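Local coordinates for protein putative polyketide synthase (Brevibacillus brevis, PDB 6HP2) that acts, through this domain, as an S-adenosylmethionine-dependent O-methyltransferase of a polyketide synthase multienzyme, probably in the biosynthesis of the antibiotic bacillaene, at residues E74-R77 and E78-E82; G107-V110 and I111-A114; Q275-S278 and L279-W283; R314-P317 and E318-E322. All coordinates share one frame; numbering follows the deposited sequence.

Interaction 1 (E74-R77 and E78-E82)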
# COMPACT_ATOMS: atom_id res chain seq x y z
N GLU A 74 -18.73 -1.16 -5.24
CA GLU A 74 -18.34 -2.57 -5.30
C GLU A 74 -17.36 -2.82 -6.43
O GLU A 74 -16.45 -3.65 -6.28
CB GLU A 74 -19.60 -3.45 -5.44
CG GLU A 74 -19.41 -4.92 -5.42
CD GLU A 74 -20.72 -5.66 -5.77
OE1 GLU A 74 -20.74 -6.42 -6.76
OE2 GLU A 74 -21.73 -5.47 -5.05
N MET A 75 -17.51 -2.13 -7.55
CA MET A 75 -16.56 -2.28 -8.66
C MET A 75 -15.18 -1.84 -8.23
O MET A 75 -14.15 -2.46 -8.56
CB MET A 75 -16.97 -1.46 -9.89
CG MET A 75 -18.05 -2.04 -10.74
SD MET A 75 -18.69 -0.78 -11.91
CE MET A 75 -17.28 -0.50 -12.90
N VAL A 76 -15.13 -0.74 -7.50
CA VAL A 76 -13.88 -0.18 -7.00
C VAL A 76 -13.25 -1.15 -6.03
O VAL A 76 -12.05 -1.45 -6.11
CB VAL A 76 -14.12 1.20 -6.34
CG1 VAL A 76 -12.87 1.70 -5.69
CG2 VAL A 76 -14.59 2.19 -7.46
N ARG A 77 -14.07 -1.69 -5.14
CA ARG A 77 -13.56 -2.61 -4.14
C ARG A 77 -12.90 -3.83 -4.77
O ARG A 77 -11.87 -4.31 -4.30
CB ARG A 77 -14.68 -3.05 -3.23
CG ARG A 77 -14.17 -3.79 -1.97
CD ARG A 77 -15.36 -4.23 -1.11
NE ARG A 77 -14.96 -4.53 0.27
CZ ARG A 77 -14.35 -5.65 0.66
NH1 ARG A 77 -14.05 -6.59 -0.23
NH2 ARG A 77 -14.04 -5.83 1.93
N GLU A 78 -13.51 -4.36 -5.82
CA GLU A 78 -12.91 -5.49 -6.52
C GLU A 78 -11.52 -5.17 -7.05
O GLU A 78 -10.67 -6.06 -7.10
CB GLU A 78 -13.83 -5.95 -7.68
CG GLU A 78 -15.15 -6.56 -7.23
CD GLU A 78 -16.05 -6.94 -8.40
OE1 GLU A 78 -15.78 -6.49 -9.53
OE2 GLU A 78 -17.02 -7.69 -8.18
N LYS A 79 -11.31 -3.95 -7.56
CA LYS A 79 -10.00 -3.58 -8.05
C LYS A 79 -9.03 -3.36 -6.92
O LYS A 79 -7.84 -3.64 -7.06
CB LYS A 79 -10.12 -2.33 -8.94
CG LYS A 79 -11.09 -2.59 -10.15
CD LYS A 79 -10.47 -3.72 -11.01
CE LYS A 79 -11.16 -3.82 -12.37
NZ LYS A 79 -12.38 -4.67 -12.34
N GLN A 80 -9.51 -2.86 -5.79
CA GLN A 80 -8.67 -2.77 -4.60
C GLN A 80 -8.23 -4.14 -4.13
O GLN A 80 -7.07 -4.33 -3.73
CB GLN A 80 -9.44 -2.06 -3.48
CG GLN A 80 -9.62 -0.57 -3.82
CD GLN A 80 -10.41 0.14 -2.81
OE1 GLN A 80 -11.48 -0.33 -2.43
NE2 GLN A 80 -9.90 1.27 -2.34
N VAL A 81 -9.14 -5.11 -4.18
CA VAL A 81 -8.77 -6.47 -3.85
C VAL A 81 -7.78 -7.01 -4.88
O VAL A 81 -6.83 -7.70 -4.55
CB VAL A 81 -10.03 -7.33 -3.76
CG1 VAL A 81 -9.63 -8.80 -3.71
CG2 VAL A 81 -10.90 -6.92 -2.50
N GLU A 82 -8.06 -6.80 -6.16
CA GLU A 82 -7.20 -7.36 -7.20
C GLU A 82 -5.76 -6.90 -7.01
O GLU A 82 -4.82 -7.69 -7.10
CB GLU A 82 -7.72 -6.93 -8.56
CG GLU A 82 -6.79 -7.37 -9.75
CD GLU A 82 -7.12 -6.60 -11.02
OE1 GLU A 82 -8.03 -7.07 -11.72
OE2 GLU A 82 -6.50 -5.51 -11.28
O HOH W 1 -18.14 -7.62 -6.03
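Glu-78 follows Glu-74 by one turn of helix 70-88, and its backbone N donates to Glu-74 O at 3.1 Å. Because CG stands beside its own backbone N (chi1 -67°), the start of the side chain lies over that carbonyl, with CG 3.3 Å from Glu-74 O. The chain then runs out extended, bringing OE2 to 4.2 Å from Glu-74 OE1, the two carboxylate planes turned 49° apart. A water between them donates weakly to Glu-74 OE1; its separation from Glu-78 OE2 is too short to be trusted. Lys-79 makes a weak backbone bond to Met-75 O; its CB lies by Val-76 O and its CG by Met-75 O. Gln-80 is buried: its N bonds to Val-76 O at 2.9 Å, while OE1 comes to 3.5 Å from Arg-77 CA and CD rides beside Val-76 CG1. An amide suits this inward place because NE2 can donate to Thr-46 O, next to the cofactor-binding Leu-45, while OE1 accepts weakly from Arg-73. Val-81 donates to Arg-77 O at 2.8 Å and sets CG2 obliquely against the Arg-77 guanidinium, 3.9 Å from NH1, whose neighbour NH2 bonds to Glu-42 O. The two acids would be expected to disfavour each other's charge, though Glu-74 is poorly ordered, has a long, weak ion pair with Arg-337, and partial exposure would probably moderate the repulsion.

Interaction 2 (G107-V110 and I111-A114); sequences GTDV and IQIA
Gln-112 N donates to Thr-108 O at 2.7 Å, and the same carbonyl oxygen is packed by the carbons of the glutamine side chain, CG lying 3.3 Å from Thr-108 O. From there Gln-112 runs extended alongside Thr-108, both side chains pointing the same way, until NE2 reaches 3.6 Å from Thr-108 CG2. Threonine is apt here because its two branches divide the work: the methyl, anti to the backbone N, faces the amide, while OG1 turns to bond with Asp-43 O. Gln-112 OE1 is held by Tyr-44 OH, which would help to set the amide's rotation. These residues open helix 108-116, the helix of a beta-alpha-beta unit between strands 98-101 and 121-126 in the Rossmann-like methyltransferase fold. Gly-107, at the N-cap, ends the glycine-rich turn that contains the S-adenosylhomocysteine-binding Gly-105, and its positive phi of 83° is easy for a residue without CB. Its carbonyl accepts Ile-111 N at 2.8 Å, and Ile-111 lays CG1 and CD1 against that oxygen, CD1 at 3.5 Å. On another side of the helix Asp-109 O takes Ile-113 N at 3.0 Å, with the isoleucine CG1 close by. The Asp-109 carboxylate pairs with Arg-84, a cofactor-binding residue, and with Tyr-331 OH, a second-shell position that would orient the arginine. Val-110 O receives a weak bond from Ala-114 N and a hydrogen bond from Thr-122 OG1 of strand 121-126.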
# COMPACT_ATOMS: atom_id res chain seq x y z
N GLY A 107 -7.78 -1.26 9.56
CA GLY A 107 -7.45 -2.60 10.05
C GLY A 107 -7.89 -3.75 9.18
O GLY A 107 -7.75 -4.93 9.59
N THR A 108 -8.32 -3.46 7.96
CA THR A 108 -8.95 -4.47 7.12
C THR A 108 -8.02 -5.65 6.84
O THR A 108 -8.44 -6.80 6.96
CB THR A 108 -9.43 -3.81 5.82
OG1 THR A 108 -10.43 -2.81 6.15
CG2 THR A 108 -10.10 -4.83 4.90
N ASP A 109 -6.77 -5.38 6.45
CA ASP A 109 -5.82 -6.48 6.18
C ASP A 109 -5.39 -7.17 7.47
O ASP A 109 -5.24 -8.40 7.51
CB ASP A 109 -4.57 -6.00 5.42
CG ASP A 109 -4.88 -5.58 4.00
OD1 ASP A 109 -5.58 -6.33 3.27
OD2 ASP A 109 -4.51 -4.46 3.61
N VAL A 110 -5.16 -6.41 8.53
CA VAL A 110 -4.89 -7.02 9.83
C VAL A 110 -5.96 -8.05 10.18
O VAL A 110 -5.66 -9.17 10.64
CB VAL A 110 -4.77 -5.95 10.91
CG1 VAL A 110 -4.89 -6.55 12.31
CG2 VAL A 110 -3.46 -5.23 10.78
N ILE A 111 -7.21 -7.69 9.94
CA ILE A 111 -8.35 -8.51 10.29
C ILE A 111 -8.52 -9.65 9.31
O ILE A 111 -8.75 -10.79 9.73
CB ILE A 111 -9.63 -7.64 10.34
CG1 ILE A 111 -9.65 -6.83 11.62
CG2 ILE A 111 -10.88 -8.51 10.18
CD1 ILE A 111 -10.58 -5.63 11.51
N GLN A 112 -8.53 -9.34 8.01
CA GLN A 112 -8.83 -10.38 7.02
C GLN A 112 -7.73 -11.46 6.98
O GLN A 112 -8.04 -12.64 6.73
CB GLN A 112 -9.02 -9.78 5.63
CG GLN A 112 -10.36 -9.01 5.45
CD GLN A 112 -10.47 -8.37 4.05
OE1 GLN A 112 -9.51 -8.35 3.25
NE2 GLN A 112 -11.62 -7.84 3.77
N ILE A 113 -6.45 -11.08 7.16
CA ILE A 113 -5.39 -12.10 7.17
C ILE A 113 -5.60 -13.04 8.36
O ILE A 113 -5.44 -14.27 8.25
CB ILE A 113 -3.98 -11.47 7.21
CG1 ILE A 113 -3.68 -10.76 5.91
CG2 ILE A 113 -2.92 -12.54 7.52
CD1 ILE A 113 -2.47 -9.89 5.98
N ALA A 114 -5.89 -12.48 9.53
CA ALA A 114 -6.11 -13.29 10.71
C ALA A 114 -7.33 -14.19 10.56
O ALA A 114 -7.34 -15.34 11.03
CB ALA A 114 -6.27 -12.40 11.94

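Interaction 3 (Q275-S278 and L279-W283)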
# COMPACT_ATOMS: atom_id res chain seq x y z
N GLN A 275 -2.27 13.80 -6.66
CA GLN A 275 -1.57 12.60 -7.07
C GLN A 275 -1.93 12.22 -8.48
O GLN A 275 -1.07 11.74 -9.24
CB GLN A 275 -1.89 11.45 -6.08
CG GLN A 275 -1.29 11.68 -4.73
CD GLN A 275 -1.87 10.72 -3.68
OE1 GLN A 275 -2.23 9.58 -4.00
NE2 GLN A 275 -2.02 11.19 -2.46
N SER A 276 -3.21 12.38 -8.85
CA SER A 276 -3.65 12.09 -10.23
C SER A 276 -2.89 12.94 -11.26
O SER A 276 -2.44 12.45 -12.30
CB SER A 276 -5.16 12.38 -10.36
OG SER A 276 -5.61 12.25 -11.69
N ILE A 277 -2.80 14.24 -10.99
CA ILE A 277 -2.04 15.13 -11.87
C ILE A 277 -0.59 14.67 -12.01
O ILE A 277 -0.04 14.63 -13.13
CB ILE A 277 -2.13 16.58 -11.36
CG1 ILE A 277 -3.59 17.04 -11.39
CG2 ILE A 277 -1.25 17.48 -12.16
CD1 ILE A 277 -3.80 18.42 -10.74
N SER A 278 0.09 14.45 -10.88
CA SER A 278 1.50 14.06 -10.96
C SER A 278 1.69 12.73 -11.69
O SER A 278 2.67 12.56 -12.40
CB SER A 278 2.13 14.00 -9.58
OG SER A 278 2.02 15.23 -8.96
N LEU A 279 0.79 11.75 -11.48
CA LEU A 279 0.87 10.49 -12.25
C LEU A 279 0.70 10.75 -13.74
O LEU A 279 1.40 10.15 -14.55
CB LEU A 279 -0.19 9.44 -11.77
CG LEU A 279 -0.02 8.81 -10.48
CD1 LEU A 279 -1.34 8.15 -9.96
CD2 LEU A 279 1.12 7.73 -10.61
N GLU A 280 -0.24 11.62 -14.12
CA GLU A 280 -0.47 11.89 -15.53
C GLU A 280 0.75 12.57 -16.16
O GLU A 280 1.08 12.27 -17.31
CB GLU A 280 -1.71 12.77 -15.71
CG GLU A 280 -2.11 12.97 -17.18
CD GLU A 280 -3.41 13.74 -17.35
OE1 GLU A 280 -3.99 14.16 -16.32
OE2 GLU A 280 -3.84 13.93 -18.50
N ARG A 281 1.40 13.48 -15.43
CA ARG A 281 2.61 14.13 -15.93
C ARG A 281 3.77 13.15 -16.05
O ARG A 281 4.74 13.40 -16.77
CB ARG A 281 3.01 15.26 -15.00
CG ARG A 281 1.94 16.34 -14.77
CD ARG A 281 1.82 17.31 -15.87
NE ARG A 281 0.74 18.26 -15.57
CZ ARG A 281 0.58 19.43 -16.16
NH1 ARG A 281 1.43 19.83 -17.10
NH2 ARG A 281 -0.44 20.20 -15.81
N GLY A 282 3.77 12.11 -15.24
CA GLY A 282 4.86 11.15 -15.13
C GLY A 282 5.86 11.49 -14.04
O GLY A 282 6.90 10.83 -13.93
N TRP A 283 5.54 12.45 -13.19
CA TRP A 283 6.46 12.88 -12.15
C TRP A 283 6.63 11.83 -11.08
O TRP A 283 7.69 11.81 -10.41
CB TRP A 283 5.99 14.17 -11.49
CG TRP A 283 5.99 15.32 -12.45
CD1 TRP A 283 6.68 15.43 -13.61
CD2 TRP A 283 5.19 16.49 -12.33
NE1 TRP A 283 6.36 16.63 -14.25
CE2 TRP A 283 5.46 17.30 -13.45
CE3 TRP A 283 4.27 16.93 -11.37
CZ2 TRP A 283 4.82 18.56 -13.66
CZ3 TRP A 283 3.64 18.19 -11.56
CH2 TRP A 283 3.92 18.98 -12.71
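A Schellman motif closes helix 263-281, with Trp-283 N reaching back to Ser-278 O at 3.0 Å and Gly-282 N making a weak bond to Leu-279 O at 3.2 Å. Gly-282 is the C-prime residue: at phi 93° a CB would press on the preceding carbonyl, and glycine avoids that conflict. Ser-278 O also receives a weak bond from Gly-282 N, so two successive amides gather on one oxygen as the chain turns off the helix. The turn brings the indole of Trp-283 back to the last helical residues. Ser-278 OG meets it at the edge, near the ring plane, 3.7 Å from CE3, while Arg-281 CB stands 3.5 Å above one face, over the centre of the ring system. A small serine suits a place so near the ring, and its OG makes a further weak bond to Asn-274 O. In Arg-281 a chi1 of -57° turns CG back toward Ile-277 O; the chain then bends and runs alongside Ile-277, whose CG2 sits at the guanidinium edge, 4.0 Å from NE. On the buried side Leu-279 donates its N to Gln-275 O at 2.9 Å and sends its apolar branches to Ile-245 of helix 242-249 and Tyr-286 of strand 284-293, which follows directly. The chemistry is that of a surface helix terminus: Ser-278 O and, weakly, Leu-279 O are met by main-chain amides rather than by charged side chains, and the indole packs its face on the first side-chain carbon of an exposed arginine.

Interaction 4 (R314-P317 and E318-E322)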
# COMPACT_ATOMS: atom_id res chain seq x y z
N ARG A 314 8.20 -4.07 -13.65
CA ARG A 314 7.28 -4.94 -14.38
C ARG A 314 5.98 -4.19 -14.56
O ARG A 314 5.46 -3.66 -13.59
CB ARG A 314 7.02 -6.25 -13.62
CG ARG A 314 8.31 -7.04 -13.34
CD ARG A 314 8.02 -8.40 -12.75
NE ARG A 314 7.23 -9.22 -13.65
CZ ARG A 314 6.87 -10.48 -13.40
NH1 ARG A 314 7.25 -11.07 -12.27
NH2 ARG A 314 6.14 -11.14 -14.28
N PRO A 315 5.41 -4.19 -15.76
CA PRO A 315 4.04 -3.64 -15.92
C PRO A 315 3.01 -4.45 -15.15
O PRO A 315 2.99 -5.69 -15.17
CB PRO A 315 3.77 -3.69 -17.44
CG PRO A 315 5.18 -3.84 -18.08
CD PRO A 315 6.04 -4.59 -17.05
N TYR A 316 2.10 -3.79 -14.44
CA TYR A 316 1.06 -4.49 -13.66
C TYR A 316 0.22 -5.49 -14.48
O TYR A 316 -0.13 -6.55 -13.97
CB TYR A 316 0.19 -3.45 -12.94
CG TYR A 316 -0.96 -3.99 -12.14
CD1 TYR A 316 -0.77 -4.47 -10.85
CD2 TYR A 316 -2.26 -3.99 -12.64
CE1 TYR A 316 -1.82 -4.94 -10.10
CE2 TYR A 316 -3.32 -4.46 -11.90
CZ TYR A 316 -3.09 -4.94 -10.62
OH TYR A 316 -4.13 -5.41 -9.87
N PRO A 317 -0.12 -5.11 -15.75
CA PRO A 317 -0.88 -6.12 -16.49
C PRO A 317 -0.12 -7.41 -16.67
O PRO A 317 -0.75 -8.48 -16.68
CB PRO A 317 -1.14 -5.47 -17.85
CG PRO A 317 -1.07 -3.94 -17.53
CD PRO A 317 0.03 -3.86 -16.52
N GLU A 318 1.21 -7.34 -16.75
CA GLU A 318 2.01 -8.55 -16.93
C GLU A 318 2.03 -9.35 -15.64
O GLU A 318 1.86 -10.57 -15.68
CB GLU A 318 3.45 -8.21 -17.36
CG GLU A 318 4.38 -9.41 -17.45
CD GLU A 318 5.86 -9.01 -17.61
OE1 GLU A 318 6.15 -8.03 -18.33
OE2 GLU A 318 6.72 -9.68 -17.01
N ALA A 319 2.22 -8.67 -14.50
CA ALA A 319 2.16 -9.33 -13.20
C ALA A 319 0.77 -9.89 -12.90
O ALA A 319 0.64 -10.98 -12.31
CB ALA A 319 2.58 -8.35 -12.11
N LEU A 320 -0.28 -9.13 -13.22
CA LEU A 320 -1.64 -9.60 -13.02
C LEU A 320 -1.90 -10.85 -13.86
O LEU A 320 -2.46 -11.84 -13.37
CB LEU A 320 -2.63 -8.50 -13.41
CG LEU A 320 -4.11 -8.79 -13.41
CD1 LEU A 320 -4.62 -9.22 -12.00
CD2 LEU A 320 -4.87 -7.54 -13.93
N ALA A 321 -1.50 -10.82 -15.13
CA ALA A 321 -1.72 -11.97 -16.00
C ALA A 321 -0.91 -13.19 -15.53
O ALA A 321 -1.36 -14.34 -15.65
CB ALA A 321 -1.38 -11.58 -17.43
N GLU A 322 0.29 -12.94 -15.02
CA GLU A 322 1.10 -14.03 -14.47
C GLU A 322 0.40 -14.64 -13.26
O GLU A 322 0.32 -15.85 -13.10
CB GLU A 322 2.49 -13.53 -14.07
CG GLU A 322 3.43 -14.60 -13.49
CD GLU A 322 4.68 -14.02 -12.86
OE1 GLU A 322 5.78 -14.47 -13.20
OE2 GLU A 322 4.58 -13.14 -11.99
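Arg-314 and Glu-318 cross at about a right angle, with the guanidinium and carboxylate planes turned 52° apart. Glu-318 OE2 takes the stronger bond, a salt bridge from Arg-314 NH2 at 3.1 Å, and a weak one from Arg-314 NE at 3.4 Å. The NH2 comes on the anti side of the oxygen and 25° out of the carboxylate plane, a tilted approach rather than a flat two-pronged pairing. Glu-322, one turn further on, also crosses the arginine at about a right angle, but its carboxylate is nearly perpendicular to the guanidinium, at 82°; OE2 accepts a weak bond from Arg-314 NH1 at 3.4 Å, the second salt bridge of the network. A bend at chi3 carries the guanidinium back to both acids, and its NH1 has a further partner in Glu-237 of strand 233-240. Arg-314 is nevertheless poorly ordered, so this network is probably mobile. Glu-318, in the first turn, would also be expected to sit favourably with the helix dipole. On the inner side the Tyr-316 ring crosses Leu-320 obliquely: Leu-320 CB lies over one ring face, and its CD2 comes to 4.0 Å from Tyr-316 CE2. Tyrosine serves here because the ring packs among apolar groups while its OH bonds to Glu-82 of helix 70-88. In the backbone, Pro-315 O, at the N-cap, accepts Ala-319 N at 3.1 Å. Pro-317 fits the first turn, where a backbone N-H has no helical acceptor to meet. This is a strand-to-helix junction, the edge strand 314-315 of the mixed sheet passing straight into helix 316-326.

Interaction 2 is the buried contact, in a helix of the cofactor-binding beta-alpha-beta unit, whereas interaction 3 lies at the surface and interactions 1 and 4 are partly buried. Their chemistry follows: polar groups anchored to other parts of the fold in interaction 2, a backbone-capped helix end in interaction 3, two like-charged acids that probably repel in interaction 1, salt bridges in interaction 4. Interaction 1 is the hub. It touches interaction 2 through packing of Arg-77 on Gln-112, and interaction 4 through Glu-82, which bonds to Tyr-316 OH and packs on Leu-320. Interaction 3 stands apart, its nearest atoms about 11 Å from those of interactions 1 and 4.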